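Local atomic coordinates of glycerol-3-phosphate dehydrogenase [NAD(+)] (Dunaliella salina, PDB entry 6IUY), a protein that probably reduces dihydroxyacetone phosphate to sn-glycerol 3-phosphate with NADH, and joins this dehydrogenase to a haloacid dehalogenase-like phosphatase domain, allowing direct conversion to glycerol. Residues M459-A471 with I487-C499. Numbering follows the deposited sequence.
Sequences MCGTLKNIVAVGA and ILRQGLSEMRKFC. With 13P (1,3-dihydroxyacetonephosphate), chain D.
Met-495 drops into a hole formed by Cys-460, Leu-463, Lys-464 and Val-467, a worked example of knobs-into-holes packing between helices that run antiparallel, 9.6 Å apart at their axes. From its CB the chain runs out nearly extended (chi2 165°), and CG lies 3.7 Å from Leu-463 CB. SD then rests against Lys-464 CA and Val-467 CG2, both on the side facing helix 459-471, and a bend at chi3 (60°) turns CE in against the backbone of Cys-460, 3.6 Å from Cys-460 O. The reciprocal knob is Val-467, whose CG2 rests 3.6 Å from Gly-491 CA; with no side chain there, the backbones approach to 5.5 Å between the CA atoms of this pair. At one end, Met-459 meets the edge of the Phe-498 ring in a Met-aromatic contact, SD 4.9 Å from the centroid, while Leu-463 CD1 reaches Phe-498 CD2. No hydrogen bond joins the segments: the interface is buried and apolar. Lys-464, by contrast, sends its amine away to the bound dihydroxyacetone phosphate, beside Asn-465. The pair belongs to the helical C-terminal part of the dehydrogenase, where helix 514-526 packs on Val-467, helix 564-577 on Leu-463, and Ile-521 of the second subunit on Leu-488.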
ATOM      1  N   MET A 459      -1.371   6.919 -12.680  1.00 39.55           N
ATOM      2  CA  MET A 459      -0.690   5.769 -13.279  1.00 42.15           C
ATOM      3  C   MET A 459      -1.211   4.444 -12.686  1.00 40.63           C
ATOM      4  O   MET A 459      -1.305   3.434 -13.391  1.00 37.08           O
ATOM      5  CB  MET A 459       0.828   5.887 -13.097  1.00 41.21           C
ATOM      6  CG  MET A 459       1.601   4.803 -13.802  1.00 39.83           C
ATOM      7  SD  MET A 459       1.615   4.918 -15.603  1.00 42.45           S
ATOM      8  CE  MET A 459       2.882   6.169 -15.802  1.00 40.18           C
ATOM      9  N   CYS A 460      -1.587   4.455 -11.408  1.00 34.91           N
ATOM     10  CA  CYS A 460      -2.232   3.281 -10.814  1.00 39.13           C
ATOM     11  C   CYS A 460      -3.571   2.986 -11.460  1.00 40.90           C
ATOM     12  O   CYS A 460      -3.849   1.849 -11.816  1.00 36.66           O
ATOM     13  CB  CYS A 460      -2.456   3.459  -9.307  1.00 40.26           C
ATOM     14  SG  CYS A 460      -0.970   3.227  -8.333  1.00 44.71           S
ATOM     15  N   GLY A 461      -4.421   4.003 -11.577  1.00 40.21           N
ATOM     16  CA  GLY A 461      -5.684   3.827 -12.267  1.00 37.80           C
ATOM     17  C   GLY A 461      -5.533   3.224 -13.658  1.00 33.09           C
ATOM     18  O   GLY A 461      -6.314   2.373 -14.038  1.00 33.36           O
ATOM     19  N   THR A 462      -4.529   3.663 -14.409  1.00 28.43           N
ATOM     20  CA  THR A 462      -4.311   3.181 -15.770  1.00 35.30           C
ATOM     21  C   THR A 462      -3.668   1.795 -15.854  1.00 36.12           C
ATOM     22  O   THR A 462      -4.136   0.966 -16.609  1.00 39.41           O
ATOM     23  CB  THR A 462      -3.421   4.173 -16.567  1.00 36.02           C
ATOM     24  OG1 THR A 462      -4.185   5.343 -16.892  1.00 39.26           O
ATOM     25  CG2 THR A 462      -2.916   3.556 -17.844  1.00 36.44           C
ATOM     26  N   LEU A 463      -2.594   1.545 -15.101  1.00 37.47           N
ATOM     27  CA  LEU A 463      -1.863   0.270 -15.204  1.00 39.43           C
ATOM     28  C   LEU A 463      -2.651  -0.915 -14.646  1.00 38.62           C
ATOM     29  O   LEU A 463      -2.478  -2.059 -15.080  1.00 39.54           O
ATOM     30  CB  LEU A 463      -0.510   0.355 -14.484  1.00 36.36           C
ATOM     31  CG  LEU A 463       0.562   1.185 -15.184  1.00 43.47           C
ATOM     32  CD1 LEU A 463       1.893   1.115 -14.439  1.00 45.78           C
ATOM     33  CD2 LEU A 463       0.725   0.733 -16.627  1.00 41.69           C
ATOM     34  N   LYS A 464      -3.522  -0.651 -13.685  1.00 34.43           N
ATOM     35  CA  LYS A 464      -4.224  -1.734 -13.017  1.00 35.92           C
ATOM     36  C   LYS A 464      -5.156  -2.513 -13.953  1.00 38.86           C
ATOM     37  O   LYS A 464      -5.513  -3.662 -13.658  1.00 33.19           O
ATOM     38  CB  LYS A 464      -4.994  -1.176 -11.817  1.00 38.40           C
ATOM     39  CG  LYS A 464      -6.470  -1.419 -11.812  1.00 44.53           C
ATOM     40  CD  LYS A 464      -7.204  -0.559 -12.780  1.00 39.52           C
ATOM     41  CE  LYS A 464      -8.675  -0.650 -12.467  1.00 41.97           C
ATOM     42  NZ  LYS A 464      -9.580  -0.314 -13.586  1.00 37.65           N
ATOM     43  N   ASN A 465      -5.536  -1.906 -15.081  1.00 35.27           N
ATOM     44  CA  ASN A 465      -6.384  -2.586 -16.061  1.00 37.27           C
ATOM     45  C   ASN A 465      -5.590  -3.614 -16.824  1.00 32.43           C
ATOM     46  O   ASN A 465      -6.153  -4.561 -17.344  1.00 34.80           O
ATOM     47  CB  ASN A 465      -7.023  -1.600 -17.062  1.00 36.13           C
ATOM     48  CG  ASN A 465      -8.247  -0.913 -16.499  1.00 37.86           C
ATOM     49  OD1 ASN A 465      -8.984  -1.494 -15.705  1.00 34.20           O
ATOM     50  ND2 ASN A 465      -8.465   0.341 -16.896  1.00 37.89           N
ATOM     51  N   ILE A 466      -4.283  -3.421 -16.929  1.00 29.71           N
ATOM     52  CA  ILE A 466      -3.448  -4.492 -17.477  1.00 36.28           C
ATOM     53  C   ILE A 466      -3.503  -5.712 -16.541  1.00 38.16           C
ATOM     54  O   ILE A 466      -3.767  -6.823 -16.985  1.00 39.77           O
ATOM     55  CB  ILE A 466      -1.961  -4.086 -17.634  1.00 39.52           C
ATOM     56  CG1 ILE A 466      -1.793  -2.902 -18.585  1.00 37.34           C
ATOM     57  CG2 ILE A 466      -1.117  -5.304 -18.096  1.00 35.02           C
ATOM     58  CD1 ILE A 466      -0.328  -2.446 -18.708  1.00 35.58           C
ATOM     59  N   VAL A 467      -3.249  -5.498 -15.246  1.00 34.75           N
ATOM     60  CA  VAL A 467      -3.280  -6.599 -14.266  1.00 39.46           C
ATOM     61  C   VAL A 467      -4.645  -7.276 -14.246  1.00 40.10           C
ATOM     62  O   VAL A 467      -4.728  -8.484 -14.046  1.00 39.48           O
ATOM     63  CB  VAL A 467      -2.946  -6.119 -12.808  1.00 37.04           C
ATOM     64  CG1 VAL A 467      -2.893  -7.296 -11.861  1.00 35.65           C
ATOM     65  CG2 VAL A 467      -1.626  -5.368 -12.770  1.00 36.33           C
ATOM     66  N   ALA A 468      -5.723  -6.512 -14.453  1.00 36.95           N
ATOM     67  CA  ALA A 468      -7.065  -7.101 -14.432  1.00 36.06           C
ATOM     68  C   ALA A 468      -7.263  -8.038 -15.624  1.00 38.95           C
ATOM     69  O   ALA A 468      -8.007  -9.025 -15.519  1.00 36.70           O
ATOM     70  CB  ALA A 468      -8.156  -6.017 -14.417  1.00 35.57           C
ATOM     71  N   VAL A 469      -6.617  -7.739 -16.754  1.00 35.42           N
ATOM     72  CA  VAL A 469      -6.622  -8.671 -17.889  1.00 33.62           C
ATOM     73  C   VAL A 469      -5.906  -9.954 -17.481  1.00 34.56           C
ATOM     74  O   VAL A 469      -6.428 -11.056 -17.667  1.00 33.65           O
ATOM     75  CB  VAL A 469      -5.960  -8.059 -19.154  1.00 34.23           C
ATOM     76  CG1 VAL A 469      -5.741  -9.129 -20.250  1.00 34.18           C
ATOM     77  CG2 VAL A 469      -6.853  -6.948 -19.713  1.00 38.48           C
ATOM     78  N   GLY A 470      -4.725  -9.809 -16.889  1.00 36.97           N
ATOM     79  CA  GLY A 470      -3.989 -10.968 -16.422  1.00 39.01           C
ATOM     80  C   GLY A 470      -4.801 -11.769 -15.427  1.00 38.89           C
ATOM     81  O   GLY A 470      -4.844 -12.983 -15.506  1.00 42.73           O
ATOM     82  N   ALA A 471      -5.448 -11.088 -14.489  1.00 37.53           N
ATOM     83  CA  ALA A 471      -6.276 -11.750 -13.490  1.00 37.49           C
ATOM     84  C   ALA A 471      -7.380 -12.569 -14.127  1.00 41.66           C
ATOM     85  O   ALA A 471      -7.690 -13.661 -13.659  1.00 38.23           O
ATOM     86  CB  ALA A 471      -6.885 -10.724 -12.529  1.00 33.68           C
ATOM     87  N   ILE A 487      -0.609 -13.296  -9.252  1.00 45.81           N
ATOM     88  CA  ILE A 487      -0.768 -12.363 -10.372  1.00 42.06           C
ATOM     89  C   ILE A 487      -0.991 -10.957  -9.850  1.00 37.52           C
ATOM     90  O   ILE A 487      -0.375 -10.010 -10.317  1.00 40.66           O
ATOM     91  CB  ILE A 487      -1.928 -12.763 -11.284  1.00 41.42           C
ATOM     92  CG1 ILE A 487      -1.669 -14.157 -11.847  1.00 37.04           C
ATOM     93  CG2 ILE A 487      -2.100 -11.733 -12.425  1.00 39.61           C
ATOM     94  CD1 ILE A 487      -2.855 -14.785 -12.564  1.00 41.10           C
ATOM     95  N   LEU A 488      -1.848 -10.816  -8.851  1.00 43.13           N
ATOM     96  CA  LEU A 488      -2.082  -9.498  -8.278  1.00 45.07           C
ATOM     97  C   LEU A 488      -0.846  -8.928  -7.572  1.00 47.25           C
ATOM     98  O   LEU A 488      -0.524  -7.723  -7.719  1.00 43.62           O
ATOM     99  CB  LEU A 488      -3.267  -9.535  -7.313  1.00 43.20           C
ATOM    100  CG  LEU A 488      -4.540  -9.094  -8.072  1.00 45.25           C
ATOM    101  CD1 LEU A 488      -4.806 -10.051  -9.238  1.00 34.57           C
ATOM    102  CD2 LEU A 488      -5.745  -9.007  -7.146  1.00 39.20           C
ATOM    103  N   ARG A 489      -0.161  -9.779  -6.812  1.00 43.25           N
ATOM    104  CA  ARG A 489       1.047  -9.360  -6.104  1.00 43.31           C
ATOM    105  C   ARG A 489       2.094  -8.859  -7.084  1.00 40.91           C
ATOM    106  O   ARG A 489       2.615  -7.758  -6.927  1.00 42.90           O
ATOM    107  CB  ARG A 489       1.643 -10.505  -5.275  1.00 44.34           C
ATOM    108  CG  ARG A 489       2.782 -10.005  -4.385  1.00 46.29           C
ATOM    109  CD  ARG A 489       3.884 -11.010  -4.193  1.00 46.30           C
ATOM    110  NE  ARG A 489       4.273 -11.687  -5.426  1.00 44.46           N
ATOM    111  CZ  ARG A 489       5.117 -11.195  -6.320  1.00 44.04           C
ATOM    112  NH1 ARG A 489       5.640  -9.993  -6.142  1.00 44.20           N
ATOM    113  NH2 ARG A 489       5.429 -11.906  -7.406  1.00 46.20           N
ATOM    114  N   GLN A 490       2.414  -9.677  -8.085  1.00 38.76           N
ATOM    115  CA  GLN A 490       3.387  -9.280  -9.088  1.00 38.87           C
ATOM    116  C   GLN A 490       2.909  -8.028  -9.858  1.00 44.61           C
ATOM    117  O   GLN A 490       3.685  -7.114 -10.167  1.00 39.77           O
ATOM    118  CB  GLN A 490       3.641 -10.434 -10.041  1.00 40.29           C
ATOM    119  CG  GLN A 490       4.650 -10.132 -11.140  1.00 41.81           C
ATOM    120  CD  GLN A 490       6.073  -9.965 -10.616  1.00 47.85           C
ATOM    121  OE1 GLN A 490       6.408 -10.408  -9.511  1.00 45.33           O
ATOM    122  NE2 GLN A 490       6.916  -9.320 -11.410  1.00 45.19           N
ATOM    123  N   GLY A 491       1.617  -7.986 -10.156  1.00 45.41           N
ATOM    124  CA  GLY A 491       1.056  -6.855 -10.856  1.00 42.59           C
ATOM    125  C   GLY A 491       1.214  -5.577 -10.075  1.00 40.24           C
ATOM    126  O   GLY A 491       1.623  -4.554 -10.617  1.00 39.18           O
ATOM    127  N   LEU A 492       0.883  -5.620  -8.796  1.00 39.74           N
ATOM    128  CA  LEU A 492       1.003  -4.430  -7.970  1.00 41.73           C
ATOM    129  C   LEU A 492       2.466  -3.999  -7.888  1.00 46.53           C
ATOM    130  O   LEU A 492       2.792  -2.806  -7.943  1.00 44.97           O
ATOM    131  CB  LEU A 492       0.431  -4.691  -6.579  1.00 44.92           C
ATOM    132  CG  LEU A 492       0.424  -3.506  -5.625  1.00 43.55           C
ATOM    133  CD1 LEU A 492      -0.289  -2.329  -6.276  1.00 42.75           C
ATOM    134  CD2 LEU A 492      -0.247  -3.905  -4.306  1.00 43.14           C
ATOM    135  N   SER A 493       3.355  -4.982  -7.802  1.00 45.09           N
ATOM    136  CA  SER A 493       4.784  -4.700  -7.672  1.00 49.09           C
ATOM    137  C   SER A 493       5.342  -4.084  -8.958  1.00 45.29           C
ATOM    138  O   SER A 493       6.239  -3.228  -8.911  1.00 41.53           O
ATOM    139  CB  SER A 493       5.549  -5.982  -7.267  1.00 45.88           C
ATOM    140  OG  SER A 493       6.739  -6.157  -8.011  1.00 52.03           O
ATOM    141  N   GLU A 494       4.801  -4.484 -10.104  1.00 43.16           N
ATOM    142  CA  GLU A 494       5.254  -3.895 -11.364  1.00 45.76           C
ATOM    143  C   GLU A 494       4.615  -2.521 -11.634  1.00 42.85           C
ATOM    144  O   GLU A 494       5.229  -1.680 -12.266  1.00 43.95           O
ATOM    145  CB  GLU A 494       4.974  -4.826 -12.531  1.00 40.49           C
ATOM    146  CG  GLU A 494       5.817  -6.062 -12.534  1.00 42.42           C
ATOM    147  CD  GLU A 494       5.641  -6.833 -13.801  1.00 48.33           C
ATOM    148  OE1 GLU A 494       5.889  -8.064 -13.802  1.00 49.13           O
ATOM    149  OE2 GLU A 494       5.240  -6.195 -14.808  1.00 46.13           O
ATOM    150  N   MET A 495       3.394  -2.304 -11.160  1.00 41.53           N
ATOM    151  CA  MET A 495       2.800  -0.973 -11.201  1.00 44.94           C
ATOM    152  C   MET A 495       3.729  -0.009 -10.472  1.00 49.06           C
ATOM    153  O   MET A 495       4.148   1.020 -11.022  1.00 47.34           O
ATOM    154  CB  MET A 495       1.410  -0.977 -10.561  1.00 39.55           C
ATOM    155  CG  MET A 495       0.331  -1.634 -11.431  1.00 40.48           C
ATOM    156  SD  MET A 495      -1.188  -2.017 -10.525  1.00 45.53           S
ATOM    157  CE  MET A 495      -1.750  -0.409  -9.938  1.00 36.08           C
ATOM    158  N   ARG A 496       4.046  -0.385  -9.234  1.00 48.02           N
ATOM    159  CA  ARG A 496       5.002   0.287  -8.361  1.00 43.79           C
ATOM    160  C   ARG A 496       6.328   0.600  -9.039  1.00 47.32           C
ATOM    161  O   ARG A 496       6.820   1.716  -8.965  1.00 50.87           O
ATOM    162  CB  ARG A 496       5.255  -0.590  -7.131  1.00 48.63           C
ATOM    163  CG  ARG A 496       5.771   0.176  -5.931  1.00 53.17           C
ATOM    164  CD  ARG A 496       5.703  -0.666  -4.682  1.00 55.62           C
ATOM    165  NE  ARG A 496       6.483  -0.088  -3.589  1.00 60.13           N
ATOM    166  CZ  ARG A 496       7.600  -0.622  -3.098  1.00 59.68           C
ATOM    167  NH1 ARG A 496       8.071  -1.758  -3.599  1.00 53.83           N
ATOM    168  NH2 ARG A 496       8.238  -0.026  -2.090  1.00 57.04           N
ATOM    169  N   LYS A 497       6.900  -0.396  -9.699  1.00 45.77           N
ATOM    170  CA  LYS A 497       8.184  -0.257 -10.374  1.00 45.45           C
ATOM    171  C   LYS A 497       8.106   0.696 -11.573  1.00 50.30           C
ATOM    172  O   LYS A 497       8.966   1.557 -11.762  1.00 53.29           O
ATOM    173  CB  LYS A 497       8.662  -1.633 -10.830  1.00 44.45           C
ATOM    174  CG  LYS A 497      10.092  -1.707 -11.270  1.00 46.68           C
ATOM    175  CD  LYS A 497      10.378  -3.065 -11.918  1.00 49.54           C
ATOM    176  CE  LYS A 497      11.878  -3.306 -12.001  1.00 44.03           C
ATOM    177  NZ  LYS A 497      12.259  -4.437 -12.893  1.00 49.40           N
ATOM    178  N   PHE A 498       7.074   0.538 -12.388  1.00 47.06           N
ATOM    179  CA  PHE A 498       6.873   1.418 -13.533  1.00 49.47           C
ATOM    180  C   PHE A 498       6.683   2.869 -13.075  1.00 47.00           C
ATOM    181  O   PHE A 498       7.191   3.806 -13.690  1.00 50.99           O
ATOM    182  CB  PHE A 498       5.666   0.935 -14.338  1.00 48.90           C
ATOM    183  CG  PHE A 498       5.545   1.553 -15.691  1.00 45.43           C
ATOM    184  CD1 PHE A 498       6.221   1.020 -16.759  1.00 42.85           C
ATOM    185  CD2 PHE A 498       4.726   2.657 -15.895  1.00 47.64           C
ATOM    186  CE1 PHE A 498       6.109   1.576 -17.997  1.00 47.29           C
ATOM    187  CE2 PHE A 498       4.606   3.215 -17.141  1.00 43.32           C
ATOM    188  CZ  PHE A 498       5.301   2.674 -18.193  1.00 47.06           C
ATOM    189  N   CYS A 499       5.947   3.058 -11.991  1.00 50.49           N
ATOM    190  CA  CYS A 499       5.775   4.401 -11.438  1.00 53.60           C
ATOM    191  C   CYS A 499       7.104   5.023 -11.067  1.00 56.41           C
ATOM    192  O   CYS A 499       7.312   6.229 -11.239  1.00 58.72           O
ATOM    193  CB  CYS A 499       4.882   4.377 -10.206  1.00 52.87           C
ATOM    194  SG  CYS A 499       3.146   4.471 -10.594  1.00 57.58           S
TER
HETATM  195  P   13P D 702     -13.102  -2.313 -15.910  0.61 45.18           P
HETATM  196  O1P 13P D 702     -12.365  -1.874 -14.667  0.86 48.23           O
HETATM  197  O2P 13P D 702     -14.537  -2.494 -15.508  0.88 38.29           O
HETATM  198  O3P 13P D 702     -12.487  -3.608 -16.371  0.33 40.72           O
HETATM  199  O1  13P D 702     -13.060  -1.302 -17.146  0.26 42.05           O
HETATM  200  C1  13P D 702     -12.222  -0.169 -17.179  1.00 39.52           C
HETATM  201  C2  13P D 702     -12.441   0.536 -15.882  1.00 40.87           C
HETATM  202  O2  13P D 702     -13.527   0.480 -15.345  0.10 41.08           O
HETATM  203  C3  13P D 702     -11.328   1.304 -15.228  1.00 45.16           C
HETATM  204  O3  13P D 702     -11.401   1.089 -13.827  0.26 40.68           O